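Local coordinates for BlEst2 (Bacillus licheniformis, PDB 6WPX), which probably hydrolyses ester bonds as a lipase or esterase and is captured here in its propeptide form, with an autoinhibitory C-terminal domain, at residues S186-D189 with Q190-H194; G211-S215 with A216-G220; L329-P332 with R333-F337. All blocks are in the same frame, centred on the assembly; numbering follows the deposited sequence.

Contact 1 of 3, residues S186-D189 with Q190-H194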
loop_
_atom_site.group_PDB
_atom_site.type_symbol
_atom_site.label_atom_id
_atom_site.label_comp_id
_atom_site.label_asym_id
_atom_site.label_seq_id
_atom_site.Cartn_x
_atom_site.Cartn_y
_atom_site.Cartn_z
ATOM N N SER A 186 -2.308 -10.477 10.551
ATOM C CA SER A 186 -1.961 -10.921 11.896
ATOM C C SER A 186 -2.249 -9.774 12.898
ATOM O O SER A 186 -2.873 -10.023 13.922
ATOM C CB SER A 186 -0.497 -11.324 11.936
ATOM O OG SER A 186 -0.052 -11.618 13.248
ATOM N N PHE A 187 -1.846 -8.513 12.583
ATOM C CA PHE A 187 -2.132 -7.357 13.448
ATOM C C PHE A 187 -3.646 -7.238 13.645
ATOM O O PHE A 187 -4.085 -7.080 14.774
ATOM C CB PHE A 187 -1.549 -6.040 12.886
ATOM C CG PHE A 187 -1.837 -4.837 13.766
ATOM C CD1 PHE A 187 -1.058 -4.570 14.892
ATOM C CD2 PHE A 187 -2.916 -3.997 13.496
ATOM C CE1 PHE A 187 -1.356 -3.481 15.729
ATOM C CE2 PHE A 187 -3.215 -2.920 14.334
ATOM C CZ PHE A 187 -2.425 -2.653 15.430
ATOM N N ARG A 188 -4.442 -7.378 12.561
ATOM C CA ARG A 188 -5.913 -7.354 12.617
ATOM C C ARG A 188 -6.420 -8.433 13.580
ATOM O O ARG A 188 -7.245 -8.148 14.452
ATOM C CB ARG A 188 -6.529 -7.573 11.213
ATOM C CG ARG A 188 -6.343 -6.400 10.247
ATOM C CD ARG A 188 -7.511 -5.402 10.236
ATOM N NE ARG A 188 -7.723 -4.841 11.568
ATOM C CZ ARG A 188 -6.998 -3.868 12.099
ATOM N NH1 ARG A 188 -7.201 -3.494 13.349
ATOM N NH2 ARG A 188 -6.078 -3.240 11.374
ATOM N N ASP A 189 -5.880 -9.658 13.458
ATOM C CA ASP A 189 -6.260 -10.782 14.308
ATOM C C ASP A 189 -6.037 -10.518 15.818
ATOM O O ASP A 189 -6.880 -10.897 16.624
ATOM C CB ASP A 189 -5.546 -12.057 13.856
ATOM C CG ASP A 189 -5.950 -13.280 14.668
ATOM O OD1 ASP A 189 -7.029 -13.844 14.392
ATOM O OD2 ASP A 189 -5.218 -13.628 15.620
ATOM N N GLN A 190 -4.910 -9.871 16.178
ATOM C CA GLN A 190 -4.505 -9.527 17.552
ATOM C C GLN A 190 -5.181 -8.275 18.097
ATOM O O GLN A 190 -5.073 -7.989 19.290
ATOM C CB GLN A 190 -2.992 -9.252 17.580
ATOM C CG GLN A 190 -2.076 -10.435 17.240
ATOM C CD GLN A 190 -0.647 -10.046 17.519
ATOM O OE1 GLN A 190 -0.119 -9.070 16.964
ATOM N NE2 GLN A 190 -0.012 -10.755 18.445
ATOM N N THR A 191 -5.805 -7.484 17.225
ATOM C CA THR A 191 -6.376 -6.197 17.594
ATOM C C THR A 191 -7.906 -6.168 17.650
ATOM O O THR A 191 -8.476 -5.628 18.597
ATOM C CB THR A 191 -5.812 -5.128 16.617
ATOM O OG1 THR A 191 -4.386 -5.190 16.642
ATOM C CG2 THR A 191 -6.261 -3.701 16.934
ATOM N N ASP A 192 -8.560 -6.698 16.620
ATOM C CA ASP A 192 -9.997 -6.570 16.415
ATOM C C ASP A 192 -10.883 -7.218 17.484
ATOM O O ASP A 192 -11.997 -6.736 17.679
ATOM C CB ASP A 192 -10.379 -7.036 15.003
ATOM C CG ASP A 192 -9.809 -6.124 13.913
ATOM O OD1 ASP A 192 -9.370 -4.992 14.247
ATOM O OD2 ASP A 192 -9.781 -6.550 12.745
ATOM N N ASN A 193 -10.379 -8.219 18.222
ATOM C CA ASN A 193 -11.123 -8.871 19.292
ATOM C C ASN A 193 -10.471 -8.661 20.667
ATOM O O ASN A 193 -10.827 -9.347 21.630
ATOM C CB ASN A 193 -11.330 -10.363 18.976
ATOM C CG ASN A 193 -12.345 -10.591 17.887
ATOM O OD1 ASN A 193 -13.513 -10.173 17.980
ATOM N ND2 ASN A 193 -11.913 -11.241 16.820
ATOM N N HIS A 194 -9.518 -7.711 20.755
ATOM C CA HIS A 194 -8.865 -7.332 22.004
ATOM C C HIS A 194 -9.928 -6.562 22.821
ATOM O O HIS A 194 -10.635 -5.730 22.237
ATOM C CB HIS A 194 -7.668 -6.404 21.722
ATOM C CG HIS A 194 -6.791 -6.131 22.914
ATOM N ND1 HIS A 194 -7.198 -5.286 23.948
ATOM C CD2 HIS A 194 -5.544 -6.583 23.191
ATOM C CE1 HIS A 194 -6.208 -5.286 24.825
ATOM N NE2 HIS A 194 -5.185 -6.034 24.407
HETATM O O HOH W 1 -8.047 -9.640 18.712
#
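R188 O takes two backbone N-H groups from the residues that follow it. D192 N reaches R188 O at 2.9 Å in a nearly straight bond (171° at the hydrogen), while T191 N, 3.2 Å from R188 O, comes in from above the carbonyl plane. The side chains of R188 and D192 join as well. The guanidinium meets the carboxylate side-on, with R188 NE donating to D192 OD2 at 2.9 Å and R188 NH1 to D192 OD1 at 2.8 Å; both oxygens are met on their syn side and the two planes lie only 22° apart. Bends at chi2 and chi3 of R188 fold its chain round to present this edge. Outside partners fix the pair further: Q126 OE1 bonds R188 NH1, H148 O bonds R188 NH2, and Y243 OH bonds D192 OD1. Next to the salt bridge, T191 OG1 donates to F187 O at 2.7 Å and hangs over the centre of the F187 ring, 3.3 Å above its plane; H131 NE2 is its other partner. Water 1 spans D189 O and N193 N. A methionine in place of R188 would probably leave the D192 carboxylate without its opposite charge and H148 O without this donor. R188 and D192, four positions apart, are tied through both backbone and side chain, so that their opposite charges probably offset each other at the end of helix 181-191.

Contact 2 of 3, residues G211-S215 with A216-G220; sequences GGFGS and ALFFG
A type II turn, G212 to S215, runs straight into a type I turn, S215 to F218, and so leads the chain into helix 218-224, with L217 at the N-cap position. Across this double bend F213 and F218 form a T-shaped pair: the edge of the F213 ring points at a face of the F218 ring, centroids 5.2 Å apart and planes at 86°. F213 CD1 does the touching, 3.6 Å from F218 CE2 and displaced toward the rim of that ring. F213 CA lies over the same face, in a CH-pi contact 4.1 Å from the F218 centroid. F218 can lie back across the turn because its CG is anti to the backbone N (chi1 -177°), and its CD1 then meets G211 O at the ring edge, 3.4 Å away. G212 O is held twice by S215, through S215 N and through S215 OG, which donates at 2.7 Å in the carbonyl plane, on a lone pair. S215 O in turn accepts F218 N at 3.2 Å from above its plane, and water 2 links it to F219 N. The glycines answer to the geometry: a CB on G211 would run into L217, and G214 has a positive phi of 103°. Beyond the turn, F219 meets H317 edge-to-face, F218 touches S356 of strand 353-360, and L217 packs on D253, H254 and F255. Glycine at the third position, as with G214, is the mark of a type II turn, and here that turn forms part of the entry to an alpha-helix.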
loop_
_atom_site.group_PDB
_atom_site.type_symbol
_atom_site.label_atom_id
_atom_site.label_comp_id
_atom_site.label_asym_id
_atom_site.label_seq_id
_atom_site.Cartn_x
_atom_site.Cartn_y
_atom_site.Cartn_z
ATOM N N GLY A 211 -3.703 8.823 -9.281
ATOM C CA GLY A 211 -2.927 9.893 -9.884
ATOM C C GLY A 211 -3.195 9.957 -11.372
ATOM O O GLY A 211 -3.442 8.922 -12.005
ATOM N N GLY A 212 -3.178 11.169 -11.925
ATOM C CA GLY A 212 -3.344 11.360 -13.361
ATOM C C GLY A 212 -2.107 10.877 -14.100
ATOM O O GLY A 212 -1.016 10.835 -13.517
ATOM N N PHE A 213 -2.250 10.494 -15.378
ATOM C CA PHE A 213 -1.093 10.072 -16.172
ATOM C C PHE A 213 -0.025 11.181 -16.132
ATOM O O PHE A 213 -0.322 12.343 -16.390
ATOM C CB PHE A 213 -1.487 9.713 -17.622
ATOM C CG PHE A 213 -0.333 9.173 -18.443
ATOM C CD1 PHE A 213 0.222 7.924 -18.163
ATOM C CD2 PHE A 213 0.211 9.918 -19.487
ATOM C CE1 PHE A 213 1.317 7.443 -18.897
ATOM C CE2 PHE A 213 1.299 9.422 -20.245
ATOM C CZ PHE A 213 1.839 8.188 -19.951
ATOM N N GLY A 214 1.171 10.813 -15.695
ATOM C CA GLY A 214 2.301 11.722 -15.540
ATOM C C GLY A 214 2.578 12.124 -14.108
ATOM O O GLY A 214 3.610 12.733 -13.851
ATOM N N SER A 215 1.655 11.818 -13.166
ATOM C CA SER A 215 1.795 12.195 -11.750
ATOM C C SER A 215 2.254 11.043 -10.851
ATOM O O SER A 215 2.172 9.884 -11.253
ATOM C CB SER A 215 0.507 12.831 -11.226
ATOM O OG SER A 215 -0.536 11.878 -11.087
ATOM N N ALA A 216 2.705 11.366 -9.629
ATOM C CA ALA A 216 3.254 10.431 -8.639
ATOM C C ALA A 216 2.338 9.278 -8.191
ATOM O O ALA A 216 2.849 8.327 -7.604
ATOM C CB ALA A 216 3.738 11.190 -7.415
ATOM N N LEU A 217 1.022 9.358 -8.395
ATOM C CA LEU A 217 0.162 8.237 -7.943
ATOM C C LEU A 217 -0.489 7.497 -9.112
ATOM O O LEU A 217 -1.434 6.731 -8.912
ATOM C CB LEU A 217 -0.890 8.719 -6.911
ATOM C CG LEU A 217 -0.359 9.241 -5.557
ATOM C CD1 LEU A 217 -1.446 10.059 -4.824
ATOM C CD2 LEU A 217 0.099 8.094 -4.665
ATOM N N PHE A 218 0.024 7.710 -10.319
ATOM C CA PHE A 218 -0.468 6.973 -11.503
ATOM C C PHE A 218 -0.072 5.493 -11.366
ATOM O O PHE A 218 -0.951 4.664 -11.361
ATOM C CB PHE A 218 0.063 7.529 -12.821
ATOM C CG PHE A 218 -0.515 6.794 -13.997
ATOM C CD1 PHE A 218 -1.861 6.890 -14.297
ATOM C CD2 PHE A 218 0.260 5.945 -14.764
ATOM C CE1 PHE A 218 -2.401 6.202 -15.367
ATOM C CE2 PHE A 218 -0.276 5.265 -15.842
ATOM C CZ PHE A 218 -1.606 5.387 -16.132
ATOM N N PHE A 219 1.226 5.209 -11.257
ATOM C CA PHE A 219 1.709 3.815 -11.102
ATOM C C PHE A 219 0.993 3.125 -9.937
ATOM O O PHE A 219 0.426 2.107 -10.166
ATOM C CB PHE A 219 3.219 3.681 -10.928
ATOM C CG PHE A 219 3.592 2.348 -10.331
ATOM C CD1 PHE A 219 3.450 1.182 -11.057
ATOM C CD2 PHE A 219 4.021 2.251 -9.018
ATOM C CE1 PHE A 219 3.750 -0.042 -10.492
ATOM C CE2 PHE A 219 4.334 1.022 -8.464
ATOM C CZ PHE A 219 4.191 -0.124 -9.200
ATOM N N GLY A 220 1.069 3.689 -8.731
ATOM C CA GLY A 220 0.395 3.116 -7.560
ATOM C C GLY A 220 -1.081 2.854 -7.831
ATOM O O GLY A 220 -1.560 1.827 -7.467
HETATM O O HOH W 2 3.379 7.314 -11.245
#

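Contact 3 of 3, residues L329-P332 with R333-F337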
loop_
_atom_site.group_PDB
_atom_site.type_symbol
_atom_site.label_atom_id
_atom_site.label_comp_id
_atom_site.label_asym_id
_atom_site.label_seq_id
_atom_site.Cartn_x
_atom_site.Cartn_y
_atom_site.Cartn_z
ATOM N N LEU A 329 9.846 0.785 -25.765
ATOM C CA LEU A 329 8.945 -0.361 -25.792
ATOM C C LEU A 329 8.731 -0.745 -27.253
ATOM O O LEU A 329 8.419 0.106 -28.063
ATOM C CB LEU A 329 7.621 -0.040 -25.092
ATOM C CG LEU A 329 6.572 -1.145 -25.056
ATOM C CD1 LEU A 329 7.025 -2.337 -24.218
ATOM C CD2 LEU A 329 5.271 -0.610 -24.539
ATOM N N THR A 330 9.015 -1.990 -27.573
ATOM C CA THR A 330 8.900 -2.497 -28.949
ATOM C C THR A 330 7.748 -3.483 -28.995
ATOM O O THR A 330 7.683 -4.329 -28.135
ATOM C CB THR A 330 10.213 -3.137 -29.407
ATOM O OG1 THR A 330 11.194 -2.115 -29.322
ATOM C CG2 THR A 330 10.148 -3.642 -30.828
ATOM N N ASP A 331 6.899 -3.345 -30.005
ATOM C CA ASP A 331 5.762 -4.262 -30.227
ATOM C C ASP A 331 6.220 -5.538 -30.949
ATOM O O ASP A 331 7.363 -5.653 -31.304
ATOM C CB ASP A 331 4.558 -3.581 -30.872
ATOM C CG ASP A 331 4.688 -3.219 -32.345
ATOM O OD1 ASP A 331 5.641 -3.649 -33.023
ATOM O OD2 ASP A 331 3.868 -2.463 -32.779
ATOM N N PRO A 332 5.316 -6.511 -31.131
ATOM C CA PRO A 332 5.650 -7.769 -31.777
ATOM C C PRO A 332 6.182 -7.620 -33.217
ATOM O O PRO A 332 6.890 -8.465 -33.649
ATOM C CB PRO A 332 4.361 -8.586 -31.656
ATOM C CG PRO A 332 3.604 -7.910 -30.549
ATOM C CD PRO A 332 3.952 -6.457 -30.683
ATOM N N ARG A 333 5.842 -6.517 -33.880
ATOM C CA ARG A 333 6.321 -6.253 -35.256
ATOM C C ARG A 333 7.644 -5.506 -35.252
ATOM O O ARG A 333 8.212 -5.260 -36.317
ATOM C CB ARG A 333 5.310 -5.415 -36.048
ATOM C CG ARG A 333 3.948 -6.062 -36.321
ATOM C CD ARG A 333 3.972 -7.152 -37.399
ATOM N NE ARG A 333 4.692 -8.372 -36.995
ATOM C CZ ARG A 333 4.266 -9.240 -36.079
ATOM N NH1 ARG A 333 4.981 -10.323 -35.803
ATOM N NH2 ARG A 333 3.099 -9.056 -35.466
ATOM N N GLY A 334 8.092 -5.088 -34.074
ATOM C CA GLY A 334 9.337 -4.333 -33.978
ATOM C C GLY A 334 9.132 -2.829 -33.953
ATOM O O GLY A 334 10.101 -2.078 -33.806
ATOM N N LYS A 335 7.876 -2.380 -34.042
ATOM C CA LYS A 335 7.556 -0.957 -34.021
ATOM C C LYS A 335 7.831 -0.374 -32.632
ATOM O O LYS A 335 7.278 -0.868 -31.639
ATOM C CB LYS A 335 6.115 -0.688 -34.474
ATOM C CG LYS A 335 5.931 0.695 -35.090
ATOM C CD LYS A 335 4.475 1.000 -35.400
ATOM C CE LYS A 335 3.837 1.826 -34.315
ATOM N NZ LYS A 335 2.479 2.296 -34.703
ATOM N N PRO A 336 8.713 0.642 -32.531
ATOM C CA PRO A 336 9.005 1.205 -31.211
ATOM C C PRO A 336 7.935 2.172 -30.713
ATOM O O PRO A 336 7.094 2.642 -31.471
ATOM C CB PRO A 336 10.381 1.856 -31.395
ATOM C CG PRO A 336 10.435 2.216 -32.847
ATOM C CD PRO A 336 9.459 1.348 -33.596
ATOM N N PHE A 337 7.981 2.433 -29.413
ATOM C CA PHE A 337 7.132 3.319 -28.627
ATOM C C PHE A 337 8.062 3.934 -27.562
ATOM O O PHE A 337 8.739 3.212 -26.807
ATOM C CB PHE A 337 5.999 2.515 -27.966
ATOM C CG PHE A 337 4.947 3.333 -27.250
ATOM C CD1 PHE A 337 5.141 3.757 -25.932
ATOM C CD2 PHE A 337 3.741 3.635 -27.868
ATOM C CE1 PHE A 337 4.160 4.516 -25.265
ATOM C CE2 PHE A 337 2.755 4.378 -27.194
ATOM C CZ PHE A 337 2.968 4.803 -25.895
HETATM O O HOH W 3 7.761 -10.155 -36.112
#
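D331 reaches over the hairpin turn toward K335; its side chain follows K335 outward and also meets R333 at its tip. D331 CB lies at the near end, 3.9 Å from K335 O, and CG comes up beside K335 CB. At the tip, D331 OD1 accepts K335 N at 2.8 Å, approached from well above the carboxylate plane, and also takes a weak bond from R333 N at 3.0 Å, which closes an Asx turn. D331 OD2 rests against K335 CB at 3.3 Å. A chi1 of 73° sets D331 CG between its own N and carbonyl carbon, turning the carboxylate in over the loop N-H groups. The backbone completes the grip: D331 N donates to K335 O at 3.0 Å in a bond of 170°, and G334 N donates to D331 O. This is a type I turn with a G1 bulge, in which G334 takes the positive phi (96°) and P332 the first turn corner. T330 CG2 presses unusually close on G334 CA, 3.3 Å away. Beyond the turn L329 and F337 form an antiparallel hydrogen-bonded pair, firm from L329 N to F337 O and weak in return. The hairpin makes up one side of a four-stranded antiparallel sheet: strand 336-337 is outermost, strand 326-330 lies against strand 365-372 through T330 and K368, W367 touches L329, D331 and P332, and strand 353-360 meets L329 at I359 and F337 at A357.

In the fold
Along the chain the three contacts come in series. Contact 1 lies on helix 181-191, shortly before strand 201-205 of the seven-stranded mixed sheet; contact 2 follows that strand and opens helix 218-224; contact 3 belongs to a hairpin of the C-terminal beta region. Contacts 1 and 2 are centred about 33 Å apart, on opposite sides of the chain's centre, and contacts 1 and 3 about 50 Å. Contacts 2 and 3 are nearer, about 24 Å between centres and 7 Å between nearest atoms, and both touch strand 353-360. Contact 1 meets F480 of strand 479-480. C-terminal strands thus reach the hydrolase-like part at two places, consistent with an autoinhibitory C-terminal domain.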